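Local structure of catechol 2,3-dioxygenase (Pseudomonas sp. KL28, 3HPY) at residues E164-F169 against F175-R180; G191-C196 against D202-E207. The protein probably catalyses the iron(II)-dependent extradiol cleavage of catechol by dioxygen to 2-hydroxy-6-oxohexa-2,4-dienoate, working as a homotetramer in aromatic hydrocarbon breakdown. All blocks are in the same frame, centred on the assembly; numbering follows the deposited sequence.

Interaction 1 (E164-F169 against F175-R180); sequences EVQKIF and FYLVER
Phe169, near the end of helix 162-171, and Phe175, just ahead of strand 176-182, form a T-shaped pair. The edge of the Phe169 ring is presented to the face of Phe175, with the planes at 89° and the centroids 4.9 Å apart. Phe169 CD2 does the touching: it stands 3.5 Å above the Phe175 plane, over the middle of the ring, and is nearly equidistant from all six carbons. The two side chains run alongside each other and point the same way.

The polar link is a single backbone hydrogen bond, in which Phe175 N donates to Phe169 O over 2.8 Å. Through it the last turn of the helix is tied to the residue that leads into the strand.

One turn back along the helix, Gln166 reaches out with an extended chain, CG anti to the backbone N (chi1 170°). Its amide end comes up against the CD1 branch of Leu177, the two side chains crossing at about a right angle.

The contact links the helix to the second strand of a beta-alpha-beta-beta-beta module of the vicinal oxygen chelate fold. Most of it is buried ring and aliphatic surface, with the partly exposed Gln166 at its more open end, and the one hydrogen bond takes up a carbonyl of the last helical turn, fixing the approach to the strand.

Interaction 2 (G191-C196 against D202-E207); sequences GIWLSC and DIAFVE. With MCT (4-methylcatechol), chain J.
With CG anti to its carbonyl carbon (chi1 -74°), the indole of Trp193 is laid over Ala204, its partner in a non-hydrogen-bonded antiparallel pair. The Ala204 methyl sits over one face of the five-membered ring in a CH-pi contact, CB being 3.8 Å from the ring centroid. The NE1 and CZ2 edge of the indole borders the pocket: Trp193 CZ2 lies 3.6 Å from the methyl carbon C of 4-methylcatechol, and this methyl approaches the ring obliquely. Trp193 NE1 is buried and has no hydrogen-bonding partner in the model, lying instead beside carbons of the catechol ring.

Asp202 likewise has CG anti to its carbonyl carbon, which carries OD2 to the backbone of Cys196. Cys196 N donates to Asp202 OD2 over 3.0 Å in an almost straight bond (174°). It meets the anti side of the carboxylate, 31° out of its plane. Ser197 OG also bonds OD2, while Lys199 forms a salt bridge with OD1, so both carboxylate oxygens have partners within the hairpin connection.

Between these groups the strands pair through reciprocal bonds of Ile192 and Phe205, and Leu194 N donates to Ile203 O. A classic beta bulge follows: Leu194 O accepts from Asp202 N at 2.7 Å and, weakly, from Ile203 N at 3.3 Å.

On the face opposite Trp193, Leu194 CD1 nears the edge of Phe205, and both side chains pack against helix 162-171. The hairpin supplies the last two strands of the beta-alpha-beta-beta-beta module, flanked by strand 176-182 beside 189-195 and by strand 151-159 beside 203-207.

Both interactions are buried and lie in the one beta-alpha-beta-beta-beta module. Interaction 1 joins helix 162-171 to strand 176-182, whereas interaction 2 pairs the next two strands of the sheet. They meet directly: Val178 N and Glu179 O make probable backbone hydrogen bonds to Trp193, and the ring of Phe169 meets that of Phe205. Their chemistry follows their place. The helix-strand contact is mainly aromatic, with one backbone bond, and the side chain of Leu177 lies about 12 Å from 4-methylcatechol. The hairpin is held by a series of backbone bonds; one face is shared with the helix, while the other contributes Trp193 to the substrate pocket.

Interaction 1 (E164-F169 against F175-R180)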
ATOM      1  N   GLU C 164      32.044 -15.550  18.971  1.00 34.99           N
ATOM      2  CA  GLU C 164      31.757 -16.832  19.601  1.00 35.99           C
ATOM      3  C   GLU C 164      30.274 -17.169  19.481  1.00 36.23           C
ATOM      4  O   GLU C 164      29.924 -18.327  19.219  1.00 35.35           O
ATOM      5  CB  GLU C 164      32.170 -16.823  21.075  1.00 37.88           C
ATOM      6  CG  GLU C 164      33.679 -16.800  21.321  1.00 42.35           C
ATOM      7  CD  GLU C 164      34.028 -16.947  22.800  1.00 45.41           C
ATOM      8  OE1 GLU C 164      35.180 -16.643  23.182  1.00 44.27           O
ATOM      9  OE2 GLU C 164      33.147 -17.375  23.582  1.00 46.46           O
ATOM     10  N   VAL C 165      29.403 -16.173  19.669  1.00 35.20           N
ATOM     11  CA  VAL C 165      27.961 -16.417  19.555  1.00 35.67           C
ATOM     12  C   VAL C 165      27.642 -16.912  18.150  1.00 34.98           C
ATOM     13  O   VAL C 165      26.868 -17.852  17.973  1.00 35.63           O
ATOM     14  CB  VAL C 165      27.118 -15.147  19.820  1.00 36.08           C
ATOM     15  CG1 VAL C 165      25.643 -15.419  19.497  1.00 34.82           C
ATOM     16  CG2 VAL C 165      27.244 -14.732  21.271  1.00 36.33           C
ATOM     17  N   GLN C 166      28.247 -16.275  17.154  1.00 34.23           N
ATOM     18  CA  GLN C 166      28.031 -16.667  15.775  1.00 33.23           C
ATOM     19  C   GLN C 166      28.397 -18.143  15.573  1.00 33.29           C
ATOM     20  O   GLN C 166      27.599 -18.916  15.033  1.00 30.51           O
ATOM     21  CB  GLN C 166      28.850 -15.770  14.840  1.00 32.98           C
ATOM     22  CG  GLN C 166      28.890 -16.253  13.395  1.00 35.85           C
ATOM     23  CD  GLN C 166      29.396 -15.203  12.420  1.00 38.35           C
ATOM     24  OE1 GLN C 166      30.224 -14.355  12.767  1.00 41.68           O
ATOM     25  NE2 GLN C 166      28.912 -15.268  11.184  1.00 39.02           N
ATOM     26  N   LYS C 167      29.589 -18.529  16.025  1.00 33.32           N
ATOM     27  CA  LYS C 167      30.062 -19.903  15.886  1.00 32.50           C
ATOM     28  C   LYS C 167      29.045 -20.914  16.392  1.00 32.03           C
ATOM     29  O   LYS C 167      28.753 -21.903  15.721  1.00 32.27           O
ATOM     30  CB  LYS C 167      31.380 -20.108  16.646  1.00 35.85           C
ATOM     31  CG  LYS C 167      32.544 -19.270  16.148  1.00 38.89           C
ATOM     32  CD  LYS C 167      33.876 -19.672  16.817  1.00 41.30           C
ATOM     33  CE  LYS C 167      34.038 -19.122  18.247  1.00 43.33           C
ATOM     34  NZ  LYS C 167      33.201 -19.814  19.281  1.00 44.93           N
ATOM     35  N   ILE C 168      28.508 -20.673  17.581  1.00 30.77           N
ATOM     36  CA  ILE C 168      27.534 -21.593  18.152  1.00 30.86           C
ATOM     37  C   ILE C 168      26.295 -21.659  17.270  1.00 31.68           C
ATOM     38  O   ILE C 168      25.761 -22.744  17.008  1.00 30.99           O
ATOM     39  CB  ILE C 168      27.113 -21.157  19.558  1.00 29.21           C
ATOM     40  CG1 ILE C 168      28.342 -21.069  20.461  1.00 31.12           C
ATOM     41  CG2 ILE C 168      26.107 -22.141  20.129  1.00 31.37           C
ATOM     42  CD1 ILE C 168      28.070 -20.403  21.778  1.00 29.98           C
ATOM     43  N   PHE C 169      25.830 -20.499  16.817  1.00 30.87           N
ATOM     44  CA  PHE C 169      24.656 -20.476  15.959  1.00 30.55           C
ATOM     45  C   PHE C 169      24.869 -21.126  14.601  1.00 31.43           C
ATOM     46  O   PHE C 169      24.028 -21.914  14.165  1.00 31.83           O
ATOM     47  CB  PHE C 169      24.137 -19.045  15.772  1.00 31.00           C
ATOM     48  CG  PHE C 169      23.219 -18.601  16.868  1.00 31.58           C
ATOM     49  CD1 PHE C 169      23.725 -18.070  18.050  1.00 30.79           C
ATOM     50  CD2 PHE C 169      21.846 -18.791  16.752  1.00 30.74           C
ATOM     51  CE1 PHE C 169      22.874 -17.738  19.105  1.00 32.14           C
ATOM     52  CE2 PHE C 169      20.983 -18.465  17.801  1.00 32.43           C
ATOM     53  CZ  PHE C 169      21.496 -17.938  18.981  1.00 31.65           C
ATOM     54  N   PHE C 175      22.368 -22.283  11.970  1.00 29.62           N
ATOM     55  CA  PHE C 175      22.058 -20.953  11.463  1.00 28.67           C
ATOM     56  C   PHE C 175      23.107 -20.569  10.434  1.00 29.15           C
ATOM     57  O   PHE C 175      24.089 -21.295  10.234  1.00 28.93           O
ATOM     58  CB  PHE C 175      22.051 -19.924  12.589  1.00 29.33           C
ATOM     59  CG  PHE C 175      20.829 -19.973  13.448  1.00 26.53           C
ATOM     60  CD1 PHE C 175      20.514 -21.115  14.182  1.00 27.58           C
ATOM     61  CD2 PHE C 175      19.990 -18.873  13.529  1.00 27.65           C
ATOM     62  CE1 PHE C 175      19.377 -21.153  14.988  1.00 28.53           C
ATOM     63  CE2 PHE C 175      18.852 -18.892  14.328  1.00 29.21           C
ATOM     64  CZ  PHE C 175      18.538 -20.031  15.062  1.00 28.48           C
ATOM     65  N   TYR C 176      22.884 -19.448   9.758  1.00 28.13           N
ATOM     66  CA  TYR C 176      23.824 -18.960   8.758  1.00 28.02           C
ATOM     67  C   TYR C 176      23.728 -17.451   8.665  1.00 29.31           C
ATOM     68  O   TYR C 176      22.660 -16.884   8.871  1.00 28.06           O
ATOM     69  CB  TYR C 176      23.557 -19.595   7.393  1.00 28.39           C
ATOM     70  CG  TYR C 176      22.287 -19.156   6.689  1.00 29.14           C
ATOM     71  CD1 TYR C 176      22.327 -18.226   5.643  1.00 27.39           C
ATOM     72  CD2 TYR C 176      21.056 -19.715   7.028  1.00 27.52           C
ATOM     73  CE1 TYR C 176      21.169 -17.873   4.950  1.00 27.57           C
ATOM     74  CE2 TYR C 176      19.893 -19.370   6.344  1.00 28.11           C
ATOM     75  CZ  TYR C 176      19.956 -18.453   5.308  1.00 29.41           C
ATOM     76  OH  TYR C 176      18.807 -18.122   4.627  1.00 30.55           O
ATOM     77  N   LEU C 177      24.853 -16.811   8.358  1.00 30.22           N
ATOM     78  CA  LEU C 177      24.926 -15.357   8.258  1.00 31.29           C
ATOM     79  C   LEU C 177      24.206 -14.811   7.040  1.00 31.11           C
ATOM     80  O   LEU C 177      24.516 -15.183   5.906  1.00 31.40           O
ATOM     81  CB  LEU C 177      26.386 -14.900   8.191  1.00 31.42           C
ATOM     82  CG  LEU C 177      26.840 -13.829   9.187  1.00 34.02           C
ATOM     83  CD1 LEU C 177      28.235 -13.339   8.817  1.00 32.24           C
ATOM     84  CD2 LEU C 177      25.866 -12.683   9.191  1.00 33.69           C
ATOM     85  N   VAL C 178      23.249 -13.914   7.264  1.00 30.85           N
ATOM     86  CA  VAL C 178      22.541 -13.324   6.147  1.00 28.90           C
ATOM     87  C   VAL C 178      23.189 -11.975   5.886  1.00 29.68           C
ATOM     88  O   VAL C 178      23.490 -11.631   4.746  1.00 29.35           O
ATOM     89  CB  VAL C 178      21.038 -13.136   6.444  1.00 28.50           C
ATOM     90  CG1 VAL C 178      20.358 -12.563   5.228  1.00 26.45           C
ATOM     91  CG2 VAL C 178      20.400 -14.473   6.836  1.00 24.79           C
ATOM     92  N   GLU C 179      23.419 -11.215   6.950  1.00 31.00           N
ATOM     93  CA  GLU C 179      24.056  -9.911   6.811  1.00 31.49           C
ATOM     94  C   GLU C 179      24.923  -9.543   8.008  1.00 31.98           C
ATOM     95  O   GLU C 179      24.698 -10.012   9.129  1.00 30.52           O
ATOM     96  CB  GLU C 179      23.010  -8.813   6.609  1.00 32.64           C
ATOM     97  CG  GLU C 179      22.490  -8.673   5.200  1.00 31.47           C
ATOM     98  CD  GLU C 179      21.753  -7.356   5.010  1.00 32.30           C
ATOM     99  OE1 GLU C 179      22.319  -6.311   5.394  1.00 32.74           O
ATOM    100  OE2 GLU C 179      20.621  -7.365   4.480  1.00 30.83           O
ATOM    101  N   ARG C 180      25.908  -8.686   7.766  1.00 32.11           N
ATOM    102  CA  ARG C 180      26.785  -8.251   8.838  1.00 33.93           C
ATOM    103  C   ARG C 180      27.265  -6.819   8.690  1.00 33.69           C
ATOM    104  O   ARG C 180      27.393  -6.284   7.583  1.00 33.07           O
ATOM    105  CB  ARG C 180      28.001  -9.172   8.942  1.00 36.22           C
ATOM    106  CG  ARG C 180      28.902  -9.160   7.726  1.00 38.03           C
ATOM    107  CD  ARG C 180      29.879 -10.331   7.768  1.00 41.65           C
ATOM    108  NE  ARG C 180      30.383 -10.625   6.435  1.00 43.46           N
ATOM    109  CZ  ARG C 180      31.038 -11.730   6.099  1.00 45.37           C
ATOM    110  NH1 ARG C 180      31.284 -12.671   7.006  1.00 44.46           N
ATOM    111  NH2 ARG C 180      31.434 -11.896   4.843  1.00 46.09           N
TER

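Interaction 2 (G191-C196 against D202-E207)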
ATOM      1  N   GLY C 191      28.036  -6.404  14.049  1.00 36.77           N
ATOM      2  CA  GLY C 191      26.631  -6.764  14.073  1.00 33.20           C
ATOM      3  C   GLY C 191      26.440  -7.965  13.169  1.00 31.13           C
ATOM      4  O   GLY C 191      27.048  -8.069  12.106  1.00 29.18           O
ATOM      5  N   ILE C 192      25.552  -8.856  13.573  1.00 30.98           N
ATOM      6  CA  ILE C 192      25.345 -10.082  12.837  1.00 31.08           C
ATOM      7  C   ILE C 192      23.853 -10.456  12.772  1.00 31.20           C
ATOM      8  O   ILE C 192      23.154 -10.422  13.790  1.00 31.71           O
ATOM      9  CB  ILE C 192      26.249 -11.146  13.537  1.00 31.26           C
ATOM     10  CG1 ILE C 192      27.669 -11.047  12.976  1.00 30.23           C
ATOM     11  CG2 ILE C 192      25.676 -12.518  13.439  1.00 33.21           C
ATOM     12  CD1 ILE C 192      28.670 -11.943  13.672  1.00 35.81           C
ATOM     13  N   TRP C 193      23.370 -10.771  11.565  1.00 31.08           N
ATOM     14  CA  TRP C 193      21.964 -11.157  11.339  1.00 29.84           C
ATOM     15  C   TRP C 193      21.868 -12.621  10.896  1.00 28.14           C
ATOM     16  O   TRP C 193      22.185 -12.961   9.758  1.00 27.34           O
ATOM     17  CB  TRP C 193      21.326 -10.246  10.280  1.00 30.24           C
ATOM     18  CG  TRP C 193      21.033  -8.884  10.808  1.00 31.61           C
ATOM     19  CD1 TRP C 193      19.818  -8.402  11.221  1.00 32.56           C
ATOM     20  CD2 TRP C 193      21.990  -7.867  11.108  1.00 31.21           C
ATOM     21  NE1 TRP C 193      19.965  -7.153  11.771  1.00 30.90           N
ATOM     22  CE2 TRP C 193      21.289  -6.800  11.716  1.00 32.74           C
ATOM     23  CE3 TRP C 193      23.378  -7.758  10.934  1.00 32.98           C
ATOM     24  CZ2 TRP C 193      21.932  -5.630  12.147  1.00 32.27           C
ATOM     25  CZ3 TRP C 193      24.017  -6.598  11.364  1.00 31.62           C
ATOM     26  CH2 TRP C 193      23.292  -5.551  11.965  1.00 32.55           C
ATOM     27  N   LEU C 194      21.393 -13.479  11.793  1.00 26.81           N
ATOM     28  CA  LEU C 194      21.315 -14.906  11.508  1.00 25.77           C
ATOM     29  C   LEU C 194      19.928 -15.469  11.156  1.00 24.25           C
ATOM     30  O   LEU C 194      18.912 -15.050  11.712  1.00 22.92           O
ATOM     31  CB  LEU C 194      21.879 -15.674  12.711  1.00 26.04           C
ATOM     32  CG  LEU C 194      23.219 -15.198  13.286  1.00 26.05           C
ATOM     33  CD1 LEU C 194      23.399 -15.788  14.682  1.00 26.64           C
ATOM     34  CD2 LEU C 194      24.370 -15.595  12.366  1.00 25.90           C
ATOM     35  N   SER C 195      19.901 -16.441  10.247  1.00 22.34           N
ATOM     36  CA  SER C 195      18.656 -17.092   9.847  1.00 22.74           C
ATOM     37  C   SER C 195      18.787 -18.604  10.012  1.00 23.39           C
ATOM     38  O   SER C 195      19.869 -19.159   9.856  1.00 25.17           O
ATOM     39  CB  SER C 195      18.325 -16.763   8.379  1.00 22.68           C
ATOM     40  OG  SER C 195      17.183 -17.474   7.901  1.00 20.75           O
ATOM     41  N   CYS C 196      17.685 -19.260  10.357  1.00 25.80           N
ATOM     42  CA  CYS C 196      17.655 -20.716  10.486  1.00 24.80           C
ATOM     43  C   CYS C 196      16.519 -21.165   9.581  1.00 23.80           C
ATOM     44  O   CYS C 196      15.887 -22.197   9.813  1.00 24.10           O
ATOM     45  CB  CYS C 196      17.369 -21.131  11.936  1.00 24.91           C
ATOM     46  SG  CYS C 196      15.815 -20.517  12.640  1.00 28.25           S
ATOM     47  N   ASP C 202      16.266 -14.614  11.986  1.00 27.69           N
ATOM     48  CA  ASP C 202      15.423 -15.070  13.073  1.00 26.51           C
ATOM     49  C   ASP C 202      15.947 -14.460  14.366  1.00 26.39           C
ATOM     50  O   ASP C 202      15.241 -14.404  15.374  1.00 27.54           O
ATOM     51  CB  ASP C 202      15.440 -16.596  13.130  1.00 24.14           C
ATOM     52  CG  ASP C 202      14.667 -17.219  11.976  1.00 24.61           C
ATOM     53  OD1 ASP C 202      13.424 -17.310  12.068  1.00 25.47           O
ATOM     54  OD2 ASP C 202      15.310 -17.585  10.968  1.00 22.66           O
ATOM     55  N   ILE C 203      17.187 -13.979  14.318  1.00 25.56           N
ATOM     56  CA  ILE C 203      17.816 -13.366  15.477  1.00 25.24           C
ATOM     57  C   ILE C 203      19.066 -12.598  15.054  1.00 24.58           C
ATOM     58  O   ILE C 203      19.705 -12.937  14.048  1.00 25.37           O
ATOM     59  CB  ILE C 203      18.187 -14.445  16.536  1.00 26.06           C
ATOM     60  CG1 ILE C 203      18.567 -13.779  17.862  1.00 28.35           C
ATOM     61  CG2 ILE C 203      19.331 -15.309  16.019  1.00 26.22           C
ATOM     62  CD1 ILE C 203      18.633 -14.758  19.040  1.00 30.28           C
ATOM     63  N   ALA C 204      19.405 -11.551  15.804  1.00 23.51           N
ATOM     64  CA  ALA C 204      20.593 -10.753  15.496  1.00 23.54           C
ATOM     65  C   ALA C 204      21.299 -10.350  16.780  1.00 24.06           C
ATOM     66  O   ALA C 204      20.683 -10.307  17.842  1.00 23.81           O
ATOM     67  CB  ALA C 204      20.215  -9.506  14.695  1.00 22.96           C
ATOM     68  N   PHE C 205      22.596 -10.070  16.664  1.00 26.33           N
ATOM     69  CA  PHE C 205      23.437  -9.672  17.797  1.00 26.72           C
ATOM     70  C   PHE C 205      24.336  -8.499  17.412  1.00 26.54           C
ATOM     71  O   PHE C 205      24.819  -8.405  16.276  1.00 25.60           O
ATOM     72  CB  PHE C 205      24.358 -10.817  18.260  1.00 25.57           C
ATOM     73  CG  PHE C 205      23.641 -11.985  18.874  1.00 27.90           C
ATOM     74  CD1 PHE C 205      23.159 -13.024  18.080  1.00 27.94           C
ATOM     75  CD2 PHE C 205      23.458 -12.056  20.247  1.00 25.05           C
ATOM     76  CE1 PHE C 205      22.506 -14.111  18.648  1.00 25.39           C
ATOM     77  CE2 PHE C 205      22.804 -13.141  20.826  1.00 29.01           C
ATOM     78  CZ  PHE C 205      22.327 -14.171  20.023  1.00 27.97           C
ATOM     79  N   VAL C 206      24.565  -7.609  18.370  1.00 27.39           N
ATOM     80  CA  VAL C 206      25.430  -6.465  18.141  1.00 30.07           C
ATOM     81  C   VAL C 206      26.475  -6.442  19.255  1.00 31.14           C
ATOM     82  O   VAL C 206      26.136  -6.590  20.429  1.00 31.01           O
ATOM     83  CB  VAL C 206      24.630  -5.153  18.145  1.00 30.01           C
ATOM     84  CG1 VAL C 206      25.554  -3.979  17.887  1.00 31.63           C
ATOM     85  CG2 VAL C 206      23.558  -5.202  17.076  1.00 30.56           C
ATOM     86  N   GLU C 207      27.740  -6.278  18.875  1.00 33.52           N
ATOM     87  CA  GLU C 207      28.846  -6.257  19.835  1.00 36.74           C
ATOM     88  C   GLU C 207      28.600  -5.192  20.890  1.00 37.07           C
ATOM     89  O   GLU C 207      28.375  -4.032  20.561  1.00 38.08           O
ATOM     90  CB  GLU C 207      30.164  -5.971  19.120  1.00 38.29           C
ATOM     91  CG  GLU C 207      31.410  -6.189  19.977  1.00 42.25           C
ATOM     92  CD  GLU C 207      31.708  -7.666  20.226  1.00 45.50           C
ATOM     93  OE1 GLU C 207      31.795  -8.435  19.240  1.00 47.27           O
ATOM     94  OE2 GLU C 207      31.866  -8.061  21.405  1.00 46.45           O
TER
HETATM   95  C1  MCT J 311      18.381  -3.787  11.874  1.00 49.03           C
HETATM   96  C2  MCT J 311      17.794  -3.917  13.144  1.00 49.97           C
HETATM   97  C3  MCT J 311      16.630  -4.707  13.287  1.00 50.26           C
HETATM   98  O3  MCT J 311      16.066  -4.829  14.492  1.00 51.71           O
HETATM   99  C4  MCT J 311      16.055  -5.371  12.169  1.00 50.26           C
HETATM  100  O4  MCT J 311      14.933  -6.126  12.332  1.00 50.24           O
HETATM  101  C5  MCT J 311      16.652  -5.240  10.886  1.00 49.97           C
HETATM  102  C6  MCT J 311      17.819  -4.445  10.751  1.00 50.08           C
HETATM  103  C   MCT J 311      19.609  -2.949  11.710  1.00 50.11           C